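Local structure of cystathionine gamma-synthase (Xanthomonas oryzae pv. oryzae KACC 10331, 6LGO) at residues 186-191 / 302-307; 153-158 / 182-187; 208-213 / 261-266; 157-162 / 370-375. The protein probably makes, and may also cleave, cystathionine, using pyridoxal 5'-phosphate as its cofactor. The protein carries 1 engineered substitution. All coordinates share one frame; numbering follows the deposited sequence.

Interaction 1: residues 186-191 / 302-307; sequences TFLSPA and RQQKGF. With EBO ((2~{S})-2-azanyl-4-[(3~{S})-3-[(~{E})-[2-methyl-3-oxidanyl-5-(phosphonomethyl)pyridin-4-yl]methylideneamino]-4-oxidanyl-4-oxidanylidene-butyl]sulfanyl-butanoic acid), chain E.
Leu188 meets Gln304 through one methyl group. Its CD1 settles over the amide carbon of Gln304, 3.2 Å from CD, and lies almost equally far from CG, OE1 and NE2 of that residue, while the two side chains cross at about a right angle. The amide is kept from turning by its own segment: Gln304 NE2 donates to Gly306 O at 2.9 Å, with the acceptor close to the amide plane. CD2, the other branch of Leu188, faces the backbone of Gly306 and Phe307. A second, more exposed touch lies at Lys305, whose bent chain passes the carbonyl of Ala191 with CD 3.2 Å from Ala191 O. Behind Leu188 the loop is stiffened by Ser189. Its OG donates to Leu188 O at 2.6 Å, on a lone pair, and accepts from Ala191 N in an ST turn. Further out, Gln303 ties the end of its helix to Thr165 and Leu167, and Leu188 also packs on Pro157. The contact thus joins the loop that follows strand 180-184 to the turn leaving helix 297-303, with helix 259-277 against Ser189 and Ala191 and helix 63-76 against Pro190.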
# COMPACT_ATOMS: atom_id res chain seq x y z
N THR A 186 13.56 -0.51 -22.97
CA THR A 186 12.90 0.42 -22.02
C THR A 186 12.20 1.56 -22.80
O THR A 186 11.10 1.96 -22.41
CB THR A 186 13.96 0.95 -21.07
OG1 THR A 186 14.55 -0.13 -20.35
CG2 THR A 186 13.44 2.02 -20.13
N PHE A 187 12.88 2.16 -23.77
CA PHE A 187 12.47 3.43 -24.45
C PHE A 187 11.18 3.27 -25.26
O PHE A 187 10.56 4.30 -25.42
CB PHE A 187 13.55 4.05 -25.33
CG PHE A 187 14.30 5.18 -24.66
CD1 PHE A 187 14.63 5.13 -23.30
CD2 PHE A 187 14.70 6.28 -25.39
CE1 PHE A 187 15.38 6.14 -22.70
CE2 PHE A 187 15.37 7.34 -24.77
CZ PHE A 187 15.71 7.28 -23.44
N LEU A 188 10.76 2.07 -25.62
CA LEU A 188 9.56 1.91 -26.47
C LEU A 188 8.51 1.03 -25.81
O LEU A 188 7.31 1.17 -26.14
CB LEU A 188 10.06 1.33 -27.80
CG LEU A 188 10.70 2.37 -28.73
CD1 LEU A 188 11.14 1.75 -30.07
CD2 LEU A 188 9.75 3.52 -29.06
N SER A 189 8.92 0.17 -24.88
CA SER A 189 8.02 -0.78 -24.16
C SER A 189 7.67 -1.87 -25.15
O SER A 189 7.85 -1.74 -26.36
CB SER A 189 6.75 -0.13 -23.63
OG SER A 189 5.70 -0.12 -24.61
N PRO A 190 7.03 -2.92 -24.66
CA PRO A 190 6.58 -3.98 -25.55
C PRO A 190 5.51 -3.54 -26.55
O PRO A 190 5.31 -4.19 -27.49
CB PRO A 190 5.93 -4.98 -24.58
CG PRO A 190 6.67 -4.74 -23.28
CD PRO A 190 6.83 -3.24 -23.23
N ALA A 191 4.77 -2.51 -26.25
CA ALA A 191 3.66 -2.09 -27.11
C ALA A 191 4.23 -1.45 -28.39
O ALA A 191 3.44 -1.37 -29.30
CB ALA A 191 2.80 -1.10 -26.37
N ARG A 302 10.38 0.55 -39.64
CA ARG A 302 10.25 -0.89 -39.97
C ARG A 302 10.12 -1.74 -38.68
O ARG A 302 9.26 -2.69 -38.64
CB ARG A 302 11.41 -1.33 -40.88
CG ARG A 302 11.46 -2.84 -41.11
CD ARG A 302 10.32 -3.24 -42.04
NE ARG A 302 10.66 -2.70 -43.39
CZ ARG A 302 9.87 -2.78 -44.48
NH1 ARG A 302 8.66 -3.32 -44.43
NH2 ARG A 302 10.29 -2.27 -45.61
N GLN A 303 10.98 -1.52 -37.69
CA GLN A 303 11.18 -2.45 -36.56
C GLN A 303 10.38 -1.97 -35.32
O GLN A 303 10.35 -2.68 -34.36
CB GLN A 303 12.67 -2.70 -36.31
CG GLN A 303 13.34 -1.63 -35.47
CD GLN A 303 14.80 -1.96 -35.23
OE1 GLN A 303 15.31 -2.93 -35.82
NE2 GLN A 303 15.47 -1.07 -34.50
N GLN A 304 9.69 -0.83 -35.40
CA GLN A 304 8.87 -0.24 -34.31
C GLN A 304 7.46 -0.04 -34.89
O GLN A 304 7.32 0.17 -36.10
CB GLN A 304 9.45 1.09 -33.77
CG GLN A 304 10.95 1.12 -33.51
CD GLN A 304 11.54 2.48 -33.17
OE1 GLN A 304 12.79 2.65 -33.01
NE2 GLN A 304 10.65 3.47 -33.02
N LYS A 305 6.46 -0.07 -34.03
CA LYS A 305 5.02 0.16 -34.31
C LYS A 305 4.69 1.65 -34.05
O LYS A 305 3.60 2.08 -34.43
CB LYS A 305 4.29 -0.75 -33.36
CG LYS A 305 2.80 -0.86 -33.53
CD LYS A 305 2.14 -0.80 -32.17
CE LYS A 305 1.07 -1.82 -31.91
NZ LYS A 305 -0.24 -1.16 -32.16
N GLY A 306 5.64 2.43 -33.51
CA GLY A 306 5.54 3.91 -33.47
C GLY A 306 6.85 4.50 -33.09
O GLY A 306 7.81 3.76 -32.73
N PHE A 307 6.96 5.81 -33.22
CA PHE A 307 8.25 6.50 -32.98
C PHE A 307 8.47 6.93 -31.51
O PHE A 307 9.59 7.37 -31.19
CB PHE A 307 8.35 7.67 -33.96
CG PHE A 307 8.33 7.26 -35.40
CD1 PHE A 307 9.44 6.66 -35.96
CD2 PHE A 307 7.25 7.57 -36.21
CE1 PHE A 307 9.48 6.30 -37.31
CE2 PHE A 307 7.27 7.24 -37.55
CZ PHE A 307 8.39 6.61 -38.10
O6 EBO E . 17.68 7.93 -18.21
C15 EBO E . 17.00 7.95 -17.13
O5 EBO E . 16.34 8.92 -16.72
C8 EBO E . 16.92 6.83 -16.16
C9 EBO E . 17.43 7.12 -14.69
C10 EBO E . 18.50 8.26 -14.53
S EBO E . 18.80 8.25 -12.85
C11 EBO E . 20.44 8.77 -12.96
C12 EBO E . 20.86 9.28 -11.63
C13 EBO E . 21.13 8.33 -10.50
C14 EBO E . 22.13 7.26 -10.78
O4 EBO E . 21.79 6.26 -11.40
O3 EBO E . 23.28 7.28 -10.37
N2 EBO E . 21.55 9.30 -9.49
N1 EBO E . 17.31 5.59 -16.90
C7 EBO E . 17.22 4.43 -16.46
C3 EBO E . 17.44 3.23 -17.27
C2 EBO E . 17.43 3.36 -18.69
O7 EBO E . 17.27 4.56 -19.35
C4 EBO E . 17.59 1.90 -16.62
C6 EBO E . 17.45 1.45 -15.15
P EBO E . 16.36 1.73 -13.63
O2 EBO E . 15.00 1.29 -13.19
O1 EBO E . 17.16 0.98 -12.48
O EBO E . 16.45 3.19 -13.05
C5 EBO E . 17.89 0.91 -17.67
N EBO E . 17.89 0.98 -19.03
C1 EBO E . 17.69 2.19 -19.53
C EBO E . 17.61 2.50 -20.97

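Interaction 2: residues 153-158 / 182-187; sequences LIETPS and VVDNTF. With EBO ((2~{S})-2-azanyl-4-[(3~{S})-3-[(~{E})-[2-methyl-3-oxidanyl-5-(phosphonomethyl)pyridin-4-yl]methylideneamino]-4-oxidanyl-4-oxidanylidene-butyl]sulfanyl-butanoic acid), chain E.
Two carboxylates, those of Glu155 and Asp184, lie side by side and point the same way, with Glu155 OE2 only 4.1 Å from Asp184 OD2 and their planes 59° apart. A water between them donates to both, at 2.6 Å to Glu155 OE2 and 2.8 Å to Asp184 OD2, which probably eases the closeness of the like charges; Glu155 OE2 also takes the backbone N-H of Tyr112. The acids lie toward the C-terminal ends of neighbouring parallel strands joined by helix 167-176 in a beta-alpha-beta crossover. The strand pairing rests on Ile154 N to Val182 O (2.8 Å) and Asp184 N to Ile154 O (2.9 Å). Leu153 packs on Val182 on the face that carries the acids, and Ile154 on Val183 on the other. Past the strands, Pro157, entered through a cis peptide, sets its CD against CB of Phe187 at 4.1 Å. With CG of Asp184 anti to the backbone N (chi1 -176°), its carboxylate reaches the external aldimine EBO. OD1 is gripped twice, by Thr186 OG1 on its syn lone pair and by Thr186 N in an Asx turn, which fixes the rotation of the group. OD2 then lies 2.7 Å from the pyridine nitrogen N of EBO, as in other fold-type I enzymes, where such an aspartate is thought to favour a protonated ring nitrogen and strengthen the cofactor as an electron sink.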
# COMPACT_ATOMS: atom_id res chain seq x y z
N LEU A 153 24.74 -6.79 -26.01
CA LEU A 153 23.58 -6.02 -25.52
C LEU A 153 23.30 -4.89 -26.51
O LEU A 153 24.23 -4.16 -26.85
CB LEU A 153 23.88 -5.50 -24.11
CG LEU A 153 22.77 -4.68 -23.49
CD1 LEU A 153 22.72 -4.93 -22.01
CD2 LEU A 153 23.00 -3.24 -23.73
N ILE A 154 22.04 -4.76 -26.93
CA ILE A 154 21.56 -3.67 -27.81
C ILE A 154 20.66 -2.78 -26.96
O ILE A 154 19.80 -3.31 -26.28
CB ILE A 154 20.80 -4.26 -28.98
CG1 ILE A 154 21.65 -5.26 -29.75
CG2 ILE A 154 20.17 -3.19 -29.85
CD1 ILE A 154 20.86 -6.16 -30.64
N GLU A 155 20.77 -1.46 -27.10
CA GLU A 155 19.80 -0.52 -26.51
C GLU A 155 19.23 0.31 -27.64
O GLU A 155 19.91 1.23 -28.05
CB GLU A 155 20.51 0.27 -25.44
CG GLU A 155 19.62 1.25 -24.74
CD GLU A 155 20.34 2.18 -23.76
OE1 GLU A 155 20.18 3.38 -23.92
OE2 GLU A 155 21.09 1.69 -22.86
N THR A 156 17.98 0.05 -28.07
CA THR A 156 17.44 0.80 -29.22
C THR A 156 15.97 1.09 -28.96
O THR A 156 15.19 0.22 -28.58
CB THR A 156 17.73 0.09 -30.56
OG1 THR A 156 17.17 0.85 -31.62
CG2 THR A 156 17.04 -1.24 -30.72
N PRO A 157 15.55 2.34 -29.17
CA PRO A 157 16.44 3.47 -29.38
C PRO A 157 17.31 3.80 -28.17
O PRO A 157 17.00 3.47 -27.03
CB PRO A 157 15.49 4.66 -29.53
CG PRO A 157 14.17 4.08 -29.93
CD PRO A 157 14.15 2.75 -29.20
N SER A 158 18.43 4.43 -28.47
CA SER A 158 19.49 4.70 -27.50
C SER A 158 19.14 5.95 -26.67
O SER A 158 18.46 6.90 -27.14
CB SER A 158 20.87 4.75 -28.18
OG SER A 158 21.05 5.92 -28.98
N VAL A 182 20.86 -9.63 -25.99
CA VAL A 182 19.90 -9.05 -25.04
C VAL A 182 19.61 -7.63 -25.48
O VAL A 182 20.59 -6.86 -25.74
CB VAL A 182 20.41 -9.10 -23.60
CG1 VAL A 182 21.69 -8.32 -23.39
CG2 VAL A 182 19.32 -8.57 -22.68
N VAL A 183 18.33 -7.27 -25.50
CA VAL A 183 17.91 -5.92 -25.96
C VAL A 183 17.23 -5.22 -24.77
O VAL A 183 16.19 -5.69 -24.22
CB VAL A 183 16.96 -5.96 -27.17
CG1 VAL A 183 16.66 -4.57 -27.65
CG2 VAL A 183 17.47 -6.79 -28.32
N ASP A 184 17.75 -4.06 -24.44
CA ASP A 184 17.08 -3.14 -23.50
C ASP A 184 16.03 -2.38 -24.30
O ASP A 184 16.35 -1.48 -25.05
CB ASP A 184 18.13 -2.26 -22.82
CG ASP A 184 17.59 -1.34 -21.76
OD1 ASP A 184 16.36 -1.13 -21.79
OD2 ASP A 184 18.45 -0.79 -20.97
N ASN A 185 14.78 -2.72 -24.03
CA ASN A 185 13.59 -2.23 -24.75
C ASN A 185 12.87 -1.19 -23.89
O ASN A 185 11.67 -1.01 -24.09
CB ASN A 185 12.71 -3.41 -25.13
CG ASN A 185 11.66 -3.06 -26.18
OD1 ASN A 185 10.65 -3.77 -26.24
ND2 ASN A 185 11.92 -2.06 -27.00
N THR A 186 13.56 -0.51 -22.97
CA THR A 186 12.90 0.42 -22.02
C THR A 186 12.20 1.56 -22.80
O THR A 186 11.10 1.96 -22.41
CB THR A 186 13.96 0.95 -21.07
OG1 THR A 186 14.55 -0.13 -20.35
CG2 THR A 186 13.44 2.02 -20.13
N PHE A 187 12.88 2.16 -23.77
CA PHE A 187 12.47 3.43 -24.45
C PHE A 187 11.18 3.27 -25.26
O PHE A 187 10.56 4.30 -25.42
CB PHE A 187 13.55 4.05 -25.33
CG PHE A 187 14.30 5.18 -24.66
CD1 PHE A 187 14.63 5.13 -23.30
CD2 PHE A 187 14.70 6.28 -25.39
CE1 PHE A 187 15.38 6.14 -22.70
CE2 PHE A 187 15.37 7.34 -24.77
CZ PHE A 187 15.71 7.28 -23.44
O6 EBO E . 17.68 7.93 -18.21
C15 EBO E . 17.00 7.95 -17.13
O5 EBO E . 16.34 8.92 -16.72
C8 EBO E . 16.92 6.83 -16.16
C9 EBO E . 17.43 7.12 -14.69
C10 EBO E . 18.50 8.26 -14.53
S EBO E . 18.80 8.25 -12.85
C11 EBO E . 20.44 8.77 -12.96
C12 EBO E . 20.86 9.28 -11.63
C13 EBO E . 21.13 8.33 -10.50
C14 EBO E . 22.13 7.26 -10.78
O4 EBO E . 21.79 6.26 -11.40
O3 EBO E . 23.28 7.28 -10.37
N2 EBO E . 21.55 9.30 -9.49
N1 EBO E . 17.31 5.59 -16.90
C7 EBO E . 17.22 4.43 -16.46
C3 EBO E . 17.44 3.23 -17.27
C2 EBO E . 17.43 3.36 -18.69
O7 EBO E . 17.27 4.56 -19.35
C4 EBO E . 17.59 1.90 -16.62
C6 EBO E . 17.45 1.45 -15.15
P EBO E . 16.36 1.73 -13.63
O2 EBO E . 15.00 1.29 -13.19
O1 EBO E . 17.16 0.98 -12.48
O EBO E . 16.45 3.19 -13.05
C5 EBO E . 17.89 0.91 -17.67
N EBO E . 17.89 0.98 -19.03
C1 EBO E . 17.69 2.19 -19.53
C EBO E . 17.61 2.50 -20.97
O HOH W 1 21.21 -0.26 -21.13

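Interaction 3: residues 208-213 / 261-266. With EBO ((2~{S})-2-azanyl-4-[(3~{S})-3-[(~{E})-[2-methyl-3-oxidanyl-5-(phosphonomethyl)pyridin-4-yl]methylideneamino]-4-oxidanyl-4-oxidanylidene-butyl]sulfanyl-butanoic acid), chain E.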
# COMPACT_ATOMS: atom_id res chain seq x y z
N THR A 208 10.29 0.93 -14.36
CA THR A 208 10.19 2.30 -13.83
C THR A 208 9.58 3.20 -14.91
O THR A 208 8.98 4.26 -14.54
CB THR A 208 11.56 2.82 -13.41
OG1 THR A 208 12.24 1.81 -12.64
CG2 THR A 208 11.44 4.13 -12.71
N LYS A 209 9.85 2.93 -16.18
CA LYS A 209 9.49 3.91 -17.23
C LYS A 209 8.05 3.69 -17.69
O LYS A 209 7.19 3.84 -16.87
CB LYS A 209 10.57 3.99 -18.31
CG LYS A 209 11.97 4.03 -17.76
CD LYS A 209 12.24 4.97 -16.55
CE LYS A 209 13.74 4.94 -16.25
NZ LYS A 209 13.96 5.45 -14.90
N TYR A 210 7.80 3.50 -18.97
CA TYR A 210 6.45 3.41 -19.56
C TYR A 210 5.60 2.28 -18.97
O TYR A 210 4.38 2.40 -18.88
CB TYR A 210 6.60 3.15 -21.05
CG TYR A 210 7.05 4.38 -21.79
CD1 TYR A 210 6.19 5.46 -21.96
CD2 TYR A 210 8.36 4.51 -22.25
CE1 TYR A 210 6.58 6.62 -22.63
CE2 TYR A 210 8.79 5.68 -22.88
CZ TYR A 210 7.90 6.73 -23.08
OH TYR A 210 8.32 7.85 -23.76
N ILE A 211 6.18 1.14 -18.66
CA ILE A 211 5.34 -0.03 -18.30
C ILE A 211 4.54 0.35 -17.02
O ILE A 211 3.30 0.27 -17.02
CB ILE A 211 6.21 -1.28 -18.11
CG1 ILE A 211 6.67 -1.84 -19.44
CG2 ILE A 211 5.47 -2.34 -17.30
CD1 ILE A 211 7.85 -2.75 -19.28
N ASN A 212 5.23 0.80 -15.98
CA ASN A 212 4.57 1.38 -14.79
C ASN A 212 3.83 2.67 -15.11
O ASN A 212 2.64 2.80 -14.72
CB ASN A 212 5.51 1.62 -13.61
CG ASN A 212 4.75 2.07 -12.39
OD1 ASN A 212 5.00 3.18 -11.87
ND2 ASN A 212 3.81 1.26 -11.98
N GLY A 213 4.52 3.65 -15.68
CA GLY A 213 3.82 4.82 -16.28
C GLY A 213 3.56 5.96 -15.32
O GLY A 213 3.09 7.03 -15.76
N ALA A 261 -3.38 2.83 -24.07
CA ALA A 261 -4.09 4.12 -23.94
C ALA A 261 -3.10 5.25 -23.71
O ALA A 261 -3.25 6.29 -24.38
CB ALA A 261 -5.11 4.06 -22.84
N ARG A 262 -2.16 5.11 -22.76
CA ARG A 262 -1.17 6.20 -22.51
C ARG A 262 -0.38 6.48 -23.80
O ARG A 262 -0.19 7.65 -24.15
CB ARG A 262 -0.26 5.82 -21.33
CG ARG A 262 -0.92 6.15 -20.01
CD ARG A 262 -0.18 5.70 -18.81
NE ARG A 262 0.10 4.27 -18.62
CZ ARG A 262 1.28 3.68 -18.84
NH1 ARG A 262 2.30 4.34 -19.37
NH2 ARG A 262 1.49 2.43 -18.49
N LEU A 263 0.09 5.45 -24.50
CA LEU A 263 1.05 5.63 -25.63
C LEU A 263 0.37 6.33 -26.81
O LEU A 263 1.06 7.05 -27.53
CB LEU A 263 1.68 4.30 -26.06
CG LEU A 263 2.80 3.82 -25.12
CD1 LEU A 263 3.15 2.36 -25.45
CD2 LEU A 263 4.05 4.70 -25.15
N ARG A 264 -0.94 6.17 -27.01
CA ARG A 264 -1.58 6.97 -28.06
C ARG A 264 -1.42 8.47 -27.75
O ARG A 264 -1.15 9.24 -28.70
CB ARG A 264 -3.06 6.66 -28.15
CG ARG A 264 -3.26 5.21 -28.48
CD ARG A 264 -4.71 5.20 -28.72
NE ARG A 264 -5.30 3.90 -28.57
CZ ARG A 264 -6.40 3.51 -29.22
NH1 ARG A 264 -6.98 4.33 -30.09
NH2 ARG A 264 -6.87 2.30 -29.00
N VAL A 265 -1.59 8.89 -26.50
CA VAL A 265 -1.56 10.35 -26.25
C VAL A 265 -0.11 10.79 -26.29
O VAL A 265 0.18 11.78 -26.90
CB VAL A 265 -2.27 10.70 -24.93
CG1 VAL A 265 -2.30 12.21 -24.63
CG2 VAL A 265 -3.68 10.16 -24.96
N HIS A 266 0.81 10.04 -25.69
CA HIS A 266 2.27 10.32 -25.71
C HIS A 266 2.71 10.62 -27.15
O HIS A 266 3.41 11.61 -27.34
CB HIS A 266 3.12 9.14 -25.19
CG HIS A 266 3.16 8.93 -23.71
ND1 HIS A 266 3.70 9.86 -22.84
CD2 HIS A 266 2.77 7.84 -22.98
CE1 HIS A 266 3.66 9.32 -21.63
NE2 HIS A 266 3.03 8.11 -21.70
O6 EBO E . 17.68 7.93 -18.21
C15 EBO E . 17.00 7.95 -17.13
O5 EBO E . 16.34 8.92 -16.72
C8 EBO E . 16.92 6.83 -16.16
C9 EBO E . 17.43 7.12 -14.69
C10 EBO E . 18.50 8.26 -14.53
S EBO E . 18.80 8.25 -12.85
C11 EBO E . 20.44 8.77 -12.96
C12 EBO E . 20.86 9.28 -11.63
C13 EBO E . 21.13 8.33 -10.50
C14 EBO E . 22.13 7.26 -10.78
O4 EBO E . 21.79 6.26 -11.40
O3 EBO E . 23.28 7.28 -10.37
N2 EBO E . 21.55 9.30 -9.49
N1 EBO E . 17.31 5.59 -16.90
C7 EBO E . 17.22 4.43 -16.46
C3 EBO E . 17.44 3.23 -17.27
C2 EBO E . 17.43 3.36 -18.69
O7 EBO E . 17.27 4.56 -19.35
C4 EBO E . 17.59 1.90 -16.62
C6 EBO E . 17.45 1.45 -15.15
P EBO E . 16.36 1.73 -13.63
O2 EBO E . 15.00 1.29 -13.19
O1 EBO E . 17.16 0.98 -12.48
O EBO E . 16.45 3.19 -13.05
C5 EBO E . 17.89 0.91 -17.67
N EBO E . 17.89 0.98 -19.03
C1 EBO E . 17.69 2.19 -19.53
C EBO E . 17.61 2.50 -20.97
O HOH W 2 3.04 6.93 -19.14
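Arg262 grips a single backbone oxygen with both terminal nitrogens of its guanidinium, end-on: NH1 and NH2 each donate to Tyr210 O at 2.9 Å. The oxygen lies close to the guanidinium plane; NH1 arrives on a lone pair, whereas NH2 comes nearly in line with the C=O bond. NE is taken by Thr258 OG1 and NH2 also by Gly255 O, while NH1 gives a further bond of 2.7 Å to a water 2.8 Å from His266 NE2. CA of Gly213, a residue with positive phi, rests over one guanidinium face, and the N-H of Gly213 is hydrogen-bonded to Lys209 O. His266 ND1 is hydrogen-bonded to Ile375 O. Its ring face receives the edge of Tyr210 in a T-shaped stack, centroids 5.3 Å apart and planes at 89°. Upstream, Thr208 OG1 donates to EBO O2 at 2.9 Å. Lys209, the predicted cofactor-carrying lysine, stands unlinked with NZ 3.5 Å from EBO C8, hydrogen-bonded to Ser337 and to Tyr57 of the second subunit. By gripping the backbone just after Lys209, Arg262 ties this turn to helix 259-277; its buried charge, met here by neutral groups, would probably polarise the Tyr210 carbonyl.

Interaction 4: residues 157-162 / 370-375; sequences PSNPLL and LLRLSI. With EBO ((2~{S})-2-azanyl-4-[(3~{S})-3-[(~{E})-[2-methyl-3-oxidanyl-5-(phosphonomethyl)pyridin-4-yl]methylideneamino]-4-oxidanyl-4-oxidanylidene-butyl]sulfanyl-butanoic acid), chain E.
Asn159 and Arg372 both leave the backbone with CG anti to N (chi1 173° and -170°), which sends the two side chains toward a common point beside the carboxylate of EBO next to the aldimine nitrogen (O5 and O6). Arg372 runs extended as far as CD and then bends at chi3 (76°), turning its guanidinium end-on to that carboxylate. The grip is a paired one: NH1 donates to EBO O6 at 2.8 Å and NH2 to EBO O5 at 3.0 Å, both nearly straight. The amide of Asn159 comes in at the guanidinium edge, near its plane, the two side chains crossing at about a right angle. The same amide group also approaches EBO O6 and O7. In fold-type I enzymes of the trans-sulfuration family an arginine of the C-terminal part typically holds the substrate carboxylate; here it sits on strand 371-374, in the middle of the five-stranded sheet, and reaches across to the loop that follows strand 151-155 of the seven-stranded one. Nearer the backbone of Arg372 the contact is apolar. Pro160, preceded by a cis peptide, puts CB 3.9 Å from Arg372 CD and CG 3.6 Å from Leu370 CD2. The same methyl of Leu370 meets Leu161 CD2 at 3.7 Å. The loop is closed on itself by Leu162 N, which donates to Ser158 O at 2.8 Å, and Pro160 O takes a bond from Ser312 OG of strand 310-315.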
# COMPACT_ATOMS: atom_id res chain seq x y z
N PRO A 157 15.55 2.34 -29.17
CA PRO A 157 16.44 3.47 -29.38
C PRO A 157 17.31 3.80 -28.17
O PRO A 157 17.00 3.47 -27.03
CB PRO A 157 15.49 4.66 -29.53
CG PRO A 157 14.17 4.08 -29.93
CD PRO A 157 14.15 2.75 -29.20
N SER A 158 18.43 4.43 -28.47
CA SER A 158 19.49 4.70 -27.50
C SER A 158 19.14 5.95 -26.67
O SER A 158 18.46 6.90 -27.14
CB SER A 158 20.87 4.75 -28.18
OG SER A 158 21.05 5.92 -28.98
N ASN A 159 19.58 5.93 -25.43
CA ASN A 159 19.34 7.03 -24.47
C ASN A 159 20.66 7.78 -24.33
O ASN A 159 21.61 7.16 -23.87
CB ASN A 159 18.92 6.39 -23.15
CG ASN A 159 18.79 7.34 -21.99
OD1 ASN A 159 18.56 6.81 -20.92
ND2 ASN A 159 18.82 8.65 -22.17
N PRO A 160 20.76 9.10 -24.63
CA PRO A 160 19.62 9.93 -25.00
C PRO A 160 19.60 10.42 -26.46
O PRO A 160 18.85 11.33 -26.74
CB PRO A 160 19.91 11.13 -24.08
CG PRO A 160 21.43 11.32 -24.27
CD PRO A 160 21.97 9.90 -24.40
N LEU A 161 20.37 9.81 -27.36
CA LEU A 161 20.43 10.38 -28.74
C LEU A 161 19.49 9.67 -29.69
O LEU A 161 19.33 10.21 -30.77
CB LEU A 161 21.86 10.45 -29.24
CG LEU A 161 22.70 11.51 -28.51
CD1 LEU A 161 24.17 11.21 -28.66
CD2 LEU A 161 22.36 12.95 -28.94
N LEU A 162 18.80 8.63 -29.26
CA LEU A 162 17.77 7.95 -30.09
C LEU A 162 18.45 7.41 -31.38
O LEU A 162 17.87 7.41 -32.48
CB LEU A 162 16.66 8.96 -30.38
CG LEU A 162 15.64 9.31 -29.28
CD1 LEU A 162 14.98 8.10 -28.69
CD2 LEU A 162 16.18 10.14 -28.16
N LEU A 370 22.95 19.31 -24.53
CA LEU A 370 21.81 18.42 -24.92
C LEU A 370 20.75 18.45 -23.80
O LEU A 370 21.11 18.29 -22.63
CB LEU A 370 22.30 17.00 -25.20
CG LEU A 370 21.24 16.08 -25.79
CD1 LEU A 370 20.90 16.43 -27.23
CD2 LEU A 370 21.63 14.61 -25.66
N LEU A 371 19.50 18.70 -24.21
CA LEU A 371 18.27 18.49 -23.39
C LEU A 371 17.48 17.30 -23.94
O LEU A 371 17.40 17.14 -25.17
CB LEU A 371 17.48 19.80 -23.34
CG LEU A 371 18.24 20.92 -22.63
CD1 LEU A 371 17.53 22.23 -22.87
CD2 LEU A 371 18.45 20.61 -21.12
N ARG A 372 16.93 16.50 -23.02
CA ARG A 372 16.05 15.35 -23.30
C ARG A 372 14.66 15.59 -22.75
O ARG A 372 14.53 15.99 -21.59
CB ARG A 372 16.63 14.08 -22.70
CG ARG A 372 15.95 12.81 -23.14
CD ARG A 372 16.48 11.66 -22.31
NE ARG A 372 15.92 11.67 -20.96
CZ ARG A 372 16.22 10.81 -19.98
NH1 ARG A 372 17.12 9.86 -20.19
NH2 ARG A 372 15.61 10.95 -18.79
N LEU A 373 13.64 15.36 -23.59
CA LEU A 373 12.24 15.49 -23.17
C LEU A 373 11.65 14.10 -23.04
O LEU A 373 11.91 13.27 -23.96
CB LEU A 373 11.47 16.21 -24.25
CG LEU A 373 11.86 17.65 -24.51
CD1 LEU A 373 10.94 18.24 -25.61
CD2 LEU A 373 11.75 18.44 -23.20
N SER A 374 10.96 13.83 -21.93
CA SER A 374 10.01 12.72 -21.80
C SER A 374 8.63 13.35 -21.91
O SER A 374 8.20 14.02 -20.98
CB SER A 374 10.12 11.95 -20.51
OG SER A 374 9.24 10.81 -20.50
N ILE A 375 7.98 13.18 -23.03
CA ILE A 375 6.68 13.86 -23.28
C ILE A 375 5.60 12.99 -22.68
O ILE A 375 5.56 11.78 -23.02
CB ILE A 375 6.51 14.08 -24.80
CG1 ILE A 375 7.53 15.15 -25.17
CG2 ILE A 375 5.09 14.47 -25.14
CD1 ILE A 375 7.97 15.04 -26.50
O6 EBO E . 17.68 7.93 -18.21
C15 EBO E . 17.00 7.95 -17.13
O5 EBO E . 16.34 8.92 -16.72
C8 EBO E . 16.92 6.83 -16.16
C9 EBO E . 17.43 7.12 -14.69
C10 EBO E . 18.50 8.26 -14.53
S EBO E . 18.80 8.25 -12.85
C11 EBO E . 20.44 8.77 -12.96
C12 EBO E . 20.86 9.28 -11.63
C13 EBO E . 21.13 8.33 -10.50
C14 EBO E . 22.13 7.26 -10.78
O4 EBO E . 21.79 6.26 -11.40
O3 EBO E . 23.28 7.28 -10.37
N2 EBO E . 21.55 9.30 -9.49
N1 EBO E . 17.31 5.59 -16.90
C7 EBO E . 17.22 4.43 -16.46
C3 EBO E . 17.44 3.23 -17.27
C2 EBO E . 17.43 3.36 -18.69
O7 EBO E . 17.27 4.56 -19.35
C4 EBO E . 17.59 1.90 -16.62
C6 EBO E . 17.45 1.45 -15.15
P EBO E . 16.36 1.73 -13.63
O2 EBO E . 15.00 1.29 -13.19
O1 EBO E . 17.16 0.98 -12.48
O EBO E . 16.45 3.19 -13.05
C5 EBO E . 17.89 0.91 -17.67
N EBO E . 17.89 0.98 -19.03
C1 EBO E . 17.69 2.19 -19.53
C EBO E . 17.61 2.50 -20.97

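From the N terminus, the stretch 153-162 opens two contacts. Interaction 2 closes first, a short loop through helix 167-176 that pairs neighbouring strands of the seven-stranded sheet. Interaction 4, which shares Pro157 and Ser158 with it, closes the longest loop, reaching strand 371-374 of the five-stranded sheet. Within that span interaction 1 begins at Thr186 and Phe187, where interaction 2 ends, and runs to the turn after helix 297-303. Interaction 3 in turn lies wholly between the segments of interaction 1, tying the loop after strand 202-206 to helix 259-277. Packing at Pro157 joins interactions 1 and 2, and a hydrogen bond from helix 259-277 to Ile375 joins 3 to 4. All four touch EBO.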